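Local coordinates for DNA ligase (Aquifex aeolicus, PDB 3QWU), which is a putative ATP-dependent DNA ligase that binds adenosine in the nucleotide pocket of an RNA-ligase-family fold and probably joins nucleic-acid ends through an adenylated intermediate, at the interface of chains A and B. Residues are numbered along the deposited sequence; one frame, centred on the assembly and turned at random. Chains: chain A/B, DNA ligase.

Contact 1: the interface of chains A and B. Residues chain A 286, 289-290, 293, 359, 363; chain B 260, 263-264, 266-267.
Helix 253-269 of chain B packs against two helices of chain A, 276-299 and 353-363, and B:Val263, B:Leu264 and B:Tyr267 meet A:Ile293 and A:Leu363 in this helix-to-helix seam. The CG of B:Tyr267 lies anti to the backbone N (chi1 177°), which swings the ring out against chain A. The CG2 branch of A:Ile293 sits over one face of that ring, 3.6 Å above the plane and shifted toward the CD1-CE1 rim. A:Leu363 approaches from the same side but at the opposite rim, its CD2 methyl 3.8 Å from CE2 of B:Tyr267. At the root of the tyrosine the tip of A:Phe290 comes in, CE1 lying 3.8 Å from the CA of B:Tyr267, with the two side chains roughly perpendicular. An alanine at B:Tyr267 would probably leave the methyls A:Ile293 CG2 and A:Leu363 CD2 without the ring they rest on and open a gap at this end of the seam. One turn back, B:Val263 splits its two branches: CG1 runs past the CD1 end of A:Ile293 at 3.7 Å, while CG2 reaches CB of A:Leu289 at 4.0 Å. B:Leu264 bridges the two chain A helices, since its CD2 touches A:Leu363 CD2 at 3.8 Å and also A:Ile293 CD1. At the far side B:Met266 bends at its last torsion (chi3 73°), folding its thioether against A:Ile286, with SD 3.6 Å from CD1. B:Leu260 adds a looser methyl contact with A:Leu359. The contact across the chains is apolar, with no N or O of one chain placed to bond to the other, so shape matching of methyls and rings does the work. It hides surface that would otherwise face solvent and, with its two-fold twin, joins the chains into what may be the working dimer.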
loop_
_atom_site.group_PDB
_atom_site.type_symbol
_atom_site.label_atom_id
_atom_site.label_comp_id
_atom_site.label_asym_id
_atom_site.label_seq_id
_atom_site.Cartn_x
_atom_site.Cartn_y
_atom_site.Cartn_z
ATOM N N ILE A 286 6.895 -4.094 -11.455
ATOM C CA ILE A 286 7.282 -3.270 -12.561
ATOM C C ILE A 286 6.615 -3.724 -13.863
ATOM O O ILE A 286 6.109 -2.890 -14.616
ATOM C CB ILE A 286 8.790 -3.261 -12.755
ATOM C CG1 ILE A 286 9.475 -2.592 -11.550
ATOM C CG2 ILE A 286 9.107 -2.552 -14.067
ATOM C CD1 ILE A 286 11.051 -2.569 -11.577
ATOM N N LEU A 289 2.739 -2.895 -14.233
ATOM C CA LEU A 289 2.510 -1.470 -14.401
ATOM C C LEU A 289 2.997 -1.033 -15.775
ATOM O O LEU A 289 2.335 -0.253 -16.414
ATOM C CB LEU A 289 3.199 -0.679 -13.251
ATOM C CG LEU A 289 2.409 0.214 -12.289
ATOM C CD1 LEU A 289 0.869 -0.010 -12.250
ATOM C CD2 LEU A 289 2.975 0.163 -10.897
ATOM N N PHE A 290 4.135 -1.559 -16.236
ATOM C CA PHE A 290 4.658 -1.232 -17.583
ATOM C C PHE A 290 3.657 -1.609 -18.640
ATOM O O PHE A 290 3.428 -0.868 -19.568
ATOM C CB PHE A 290 5.964 -1.987 -17.894
ATOM C CG PHE A 290 6.904 -1.219 -18.693
ATOM C CD1 PHE A 290 7.768 -0.323 -18.078
ATOM C CD2 PHE A 290 6.942 -1.350 -20.063
ATOM C CE1 PHE A 290 8.661 0.480 -18.826
ATOM C CE2 PHE A 290 7.848 -0.577 -20.851
ATOM C CZ PHE A 290 8.703 0.338 -20.222
ATOM N N ILE A 293 0.892 0.911 -18.690
ATOM C CA ILE A 293 1.355 2.071 -19.461
ATOM C C ILE A 293 1.403 1.840 -20.970
ATOM O O ILE A 293 1.001 2.713 -21.756
ATOM C CB ILE A 293 2.731 2.545 -18.994
ATOM C CG1 ILE A 293 2.593 3.243 -17.633
ATOM C CG2 ILE A 293 3.401 3.482 -20.003
ATOM C CD1 ILE A 293 3.817 3.067 -16.770
ATOM N N LEU A 359 -2.471 7.848 -15.086
ATOM C CA LEU A 359 -1.404 7.626 -16.053
ATOM C C LEU A 359 -1.407 8.721 -17.143
ATOM O O LEU A 359 -0.344 9.213 -17.534
ATOM C CB LEU A 359 -1.483 6.209 -16.630
ATOM C CG LEU A 359 -1.253 4.965 -15.732
ATOM C CD1 LEU A 359 -1.283 3.679 -16.580
ATOM C CD2 LEU A 359 0.043 4.991 -14.980
ATOM N N LEU A 363 1.870 10.898 -17.578
ATOM C CA LEU A 363 2.497 10.762 -18.916
ATOM C C LEU A 363 2.533 12.040 -19.759
ATOM O O LEU A 363 3.417 12.210 -20.575
ATOM C CB LEU A 363 1.829 9.646 -19.742
ATOM C CG LEU A 363 2.169 8.246 -19.249
ATOM C CD1 LEU A 363 1.350 7.310 -20.027
ATOM C CD2 LEU A 363 3.642 7.934 -19.414
ATOM N N LEU B 260 5.420 3.728 -8.977
ATOM C CA LEU B 260 5.167 4.496 -10.162
ATOM C C LEU B 260 6.305 5.414 -10.551
ATOM O O LEU B 260 6.509 5.643 -11.741
ATOM C CB LEU B 260 3.954 5.370 -9.943
ATOM C CG LEU B 260 2.641 4.669 -10.130
ATOM C CD1 LEU B 260 1.504 5.458 -9.361
ATOM C CD2 LEU B 260 2.471 4.554 -11.618
ATOM N N VAL B 263 8.776 3.085 -12.073
ATOM C CA VAL B 263 8.268 2.619 -13.356
ATOM C C VAL B 263 8.220 3.721 -14.440
ATOM O O VAL B 263 8.499 3.446 -15.591
ATOM C CB VAL B 263 6.843 1.952 -13.242
ATOM C CG1 VAL B 263 6.336 1.488 -14.653
ATOM C CG2 VAL B 263 6.847 0.732 -12.262
ATOM N N LEU B 264 7.904 4.955 -14.081
ATOM C CA LEU B 264 7.842 5.999 -15.080
ATOM C C LEU B 264 9.225 6.414 -15.536
ATOM O O LEU B 264 9.388 6.729 -16.669
ATOM C CB LEU B 264 6.995 7.199 -14.606
ATOM C CG LEU B 264 5.528 6.753 -14.652
ATOM C CD1 LEU B 264 4.606 7.673 -13.923
ATOM C CD2 LEU B 264 5.119 6.664 -16.095
ATOM N N MET B 266 11.602 4.299 -15.783
ATOM C CA MET B 266 12.029 3.180 -16.602
ATOM C C MET B 266 11.399 3.330 -17.959
ATOM O O MET B 266 12.040 3.050 -18.981
ATOM C CB MET B 266 11.678 1.850 -15.965
ATOM C CG MET B 266 12.443 1.584 -14.711
ATOM S SD MET B 266 12.004 0.027 -13.886
ATOM C CE MET B 266 12.777 -1.102 -15.024
ATOM N N TYR B 267 10.158 3.792 -17.978
ATOM C CA TYR B 267 9.495 4.114 -19.230
ATOM C C TYR B 267 10.189 5.268 -19.934
ATOM O O TYR B 267 10.451 5.192 -21.147
ATOM C CB TYR B 267 8.016 4.451 -18.989
ATOM C CG TYR B 267 7.279 4.877 -20.242
ATOM C CD1 TYR B 267 6.873 3.952 -21.171
ATOM C CD2 TYR B 267 7.012 6.213 -20.500
ATOM C CE1 TYR B 267 6.202 4.352 -22.360
ATOM C CE2 TYR B 267 6.330 6.629 -21.688
ATOM C CZ TYR B 267 5.936 5.674 -22.596
ATOM O OH TYR B 267 5.267 6.019 -23.746
#

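Contact 2: the interface of chains A and B. Residues chain A 247, 255, 282, 285-286, 289; chain B 255-256, 259, 281, 285.
A:Tyr255 meets B:Tyr255 and B:Thr256, while A:Phe285 meets B:Ile259, in a helix-to-helix patch close to the two-fold axis of the A-B interface, where helices 254-269 and 276-299 of chain A face 253-269 and 277-299 of chain B. Ring-face contacts come first. The CB methylene of B:Tyr255 lies 3.3 Å above the plane of the A:Tyr255 ring, over its centre, and the two tyrosine side chains run past each other in opposite directions. B:Ile259 extends its CD1 over the face of the A:Phe285 ring, 3.7 Å from the centroid, over the rim at ring atom CD1, with the two side chains nearly perpendicular. The same methyl also touches the A:Tyr255 ring tip to tip, so it sits in the corner formed by two aromatic side chains of chain A. Within chain A, CE of A:Met247 abuts the edge of the A:Phe285 ring in its plane.

The polar contact is less certain. The phenol OH of A:Tyr255 lies 2.9 Å from the backbone N of B:Thr256, near the start of helix 253-269. Donor and acceptor are there for a hydrogen bond, but the N-H points well away from the oxygen, and the phenol also crowds the threonine side chain too closely, so the bond is doubtful.

Aliphatic packing completes the patch. B:Leu281 has CG anti to the backbone N (chi1 176°), which carries its CD2 to CG1 of A:Ile286 at 3.7 Å; the same methyl lies near CB of A:Phe285. B:Ile259 uses its other branch, CG2, against CD2 of A:Leu289, also at 3.7 Å. Finally, the two copies of Phe285 touch each other, CE2 of A:Phe285 lying 3.9 Å from CE2 of B:Phe285.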
loop_
_atom_site.group_PDB
_atom_site.type_symbol
_atom_site.label_atom_id
_atom_site.label_comp_id
_atom_site.label_asym_id
_atom_site.label_seq_id
_atom_site.Cartn_x
_atom_site.Cartn_y
_atom_site.Cartn_z
ATOM N N MET A 247 -4.312 -1.019 -8.865
ATOM C CA MET A 247 -3.551 -0.501 -7.710
ATOM C C MET A 247 -4.151 0.665 -6.956
ATOM O O MET A 247 -3.697 0.936 -5.862
ATOM C CB MET A 247 -2.133 -0.092 -8.101
ATOM C CG MET A 247 -1.113 -1.100 -7.746
ATOM S SD MET A 247 0.534 -0.550 -8.211
ATOM C CE MET A 247 1.263 -2.203 -8.442
ATOM N N TYR A 255 0.502 -4.235 0.771
ATOM C CA TYR A 255 1.973 -4.216 0.739
ATOM C C TYR A 255 2.497 -5.075 1.824
ATOM O O TYR A 255 3.046 -6.153 1.568
ATOM C CB TYR A 255 2.599 -2.786 0.854
ATOM C CG TYR A 255 2.401 -2.047 -0.414
ATOM C CD1 TYR A 255 1.396 -1.095 -0.523
ATOM C CD2 TYR A 255 3.157 -2.361 -1.545
ATOM C CE1 TYR A 255 1.150 -0.471 -1.704
ATOM C CE2 TYR A 255 2.937 -1.723 -2.737
ATOM C CZ TYR A 255 1.918 -0.772 -2.808
ATOM O OH TYR A 255 1.641 -0.125 -3.983
ATOM N N GLY A 282 10.386 -7.584 -8.049
ATOM C CA GLY A 282 10.529 -6.391 -8.859
ATOM C C GLY A 282 9.730 -6.464 -10.154
ATOM O O GLY A 282 9.019 -5.525 -10.538
ATOM N N PHE A 285 5.893 -6.101 -9.724
ATOM C CA PHE A 285 5.387 -4.733 -9.690
ATOM C C PHE A 285 5.675 -4.002 -10.981
ATOM O O PHE A 285 4.825 -3.328 -11.539
ATOM C CB PHE A 285 6.031 -3.919 -8.595
ATOM C CG PHE A 285 5.546 -4.241 -7.205
ATOM C CD1 PHE A 285 4.288 -3.829 -6.775
ATOM C CD2 PHE A 285 6.349 -4.879 -6.319
ATOM C CE1 PHE A 285 3.855 -4.089 -5.511
ATOM C CE2 PHE A 285 5.878 -5.165 -5.060
ATOM C CZ PHE A 285 4.637 -4.735 -4.664
ATOM N N ILE A 286 6.895 -4.094 -11.455
ATOM C CA ILE A 286 7.282 -3.270 -12.561
ATOM C C ILE A 286 6.615 -3.724 -13.863
ATOM O O ILE A 286 6.109 -2.890 -14.616
ATOM C CB ILE A 286 8.790 -3.261 -12.755
ATOM C CG1 ILE A 286 9.475 -2.592 -11.550
ATOM C CG2 ILE A 286 9.107 -2.552 -14.067
ATOM C CD1 ILE A 286 11.051 -2.569 -11.577
ATOM N N LEU A 289 2.739 -2.895 -14.233
ATOM C CA LEU A 289 2.510 -1.470 -14.401
ATOM C C LEU A 289 2.997 -1.033 -15.775
ATOM O O LEU A 289 2.335 -0.253 -16.414
ATOM C CB LEU A 289 3.199 -0.679 -13.251
ATOM C CG LEU A 289 2.409 0.214 -12.289
ATOM C CD1 LEU A 289 0.869 -0.010 -12.250
ATOM C CD2 LEU A 289 2.975 0.163 -10.897
ATOM N N TYR B 255 3.547 3.485 -1.197
ATOM C CA TYR B 255 4.417 2.555 -1.912
ATOM C C TYR B 255 4.137 2.538 -3.413
ATOM O O TYR B 255 5.071 2.559 -4.212
ATOM C CB TYR B 255 4.338 1.155 -1.278
ATOM C CG TYR B 255 5.026 1.104 0.055
ATOM C CD1 TYR B 255 6.403 1.305 0.156
ATOM C CD2 TYR B 255 4.315 0.864 1.213
ATOM C CE1 TYR B 255 7.065 1.263 1.380
ATOM C CE2 TYR B 255 4.959 0.813 2.452
ATOM C CZ TYR B 255 6.347 1.014 2.529
ATOM O OH TYR B 255 6.973 0.993 3.766
ATOM N N THR B 256 2.859 2.530 -3.780
ATOM C CA THR B 256 2.428 2.561 -5.199
ATOM C C THR B 256 2.748 3.889 -5.927
ATOM O O THR B 256 2.678 4.009 -7.161
ATOM C CB THR B 256 0.916 2.302 -5.263
ATOM O OG1 THR B 256 0.305 3.168 -6.233
ATOM C CG2 THR B 256 0.297 2.491 -3.879
ATOM N N ILE B 259 6.492 3.280 -6.448
ATOM C CA ILE B 259 6.665 2.298 -7.517
ATOM C C ILE B 259 6.478 2.941 -8.869
ATOM O O ILE B 259 7.257 2.726 -9.802
ATOM C CB ILE B 259 5.720 1.086 -7.389
ATOM C CG1 ILE B 259 6.055 0.293 -6.119
ATOM C CG2 ILE B 259 5.908 0.115 -8.583
ATOM C CD1 ILE B 259 5.065 -0.824 -5.900
ATOM N N LEU B 281 14.530 -3.075 -6.771
ATOM C CA LEU B 281 13.187 -2.865 -6.145
ATOM C C LEU B 281 12.832 -4.043 -5.219
ATOM O O LEU B 281 12.273 -3.859 -4.119
ATOM C CB LEU B 281 12.101 -2.663 -7.194
ATOM C CG LEU B 281 10.658 -2.534 -6.669
ATOM C CD1 LEU B 281 10.480 -1.448 -5.666
ATOM C CD2 LEU B 281 9.685 -2.421 -7.866
ATOM N N PHE B 285 12.272 -3.861 -0.848
ATOM C CA PHE B 285 11.258 -4.406 0.053
ATOM C C PHE B 285 11.817 -5.525 0.872
ATOM O O PHE B 285 11.652 -5.545 2.090
ATOM C CB PHE B 285 10.077 -4.946 -0.702
ATOM C CG PHE B 285 9.218 -3.908 -1.288
ATOM C CD1 PHE B 285 8.444 -3.069 -0.464
ATOM C CD2 PHE B 285 9.128 -3.746 -2.649
ATOM C CE1 PHE B 285 7.612 -2.133 -1.009
ATOM C CE2 PHE B 285 8.317 -2.721 -3.197
ATOM C CZ PHE B 285 7.553 -1.951 -2.382
#

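Contact 1 and contact 2 lie about 10 Å apart, measured between the centres of their C-alpha atoms, and form one continuous seam. Both pair helix 276-299 of chain A with helix 253-269 of chain B, and they share A:Ile286 and A:Leu289, which touch chain B in both patches, A:Leu289 through the same CD2 methyl. Contact 2 is near the two-fold axis, where like residues meet; contact 1 lies farther out and brings in helix 353-363. Symmetry repeats both with the chains exchanged, so these largely apolar patches occur twice. Such burial would suit a stable dimer, although the structure alone does not establish one in solution.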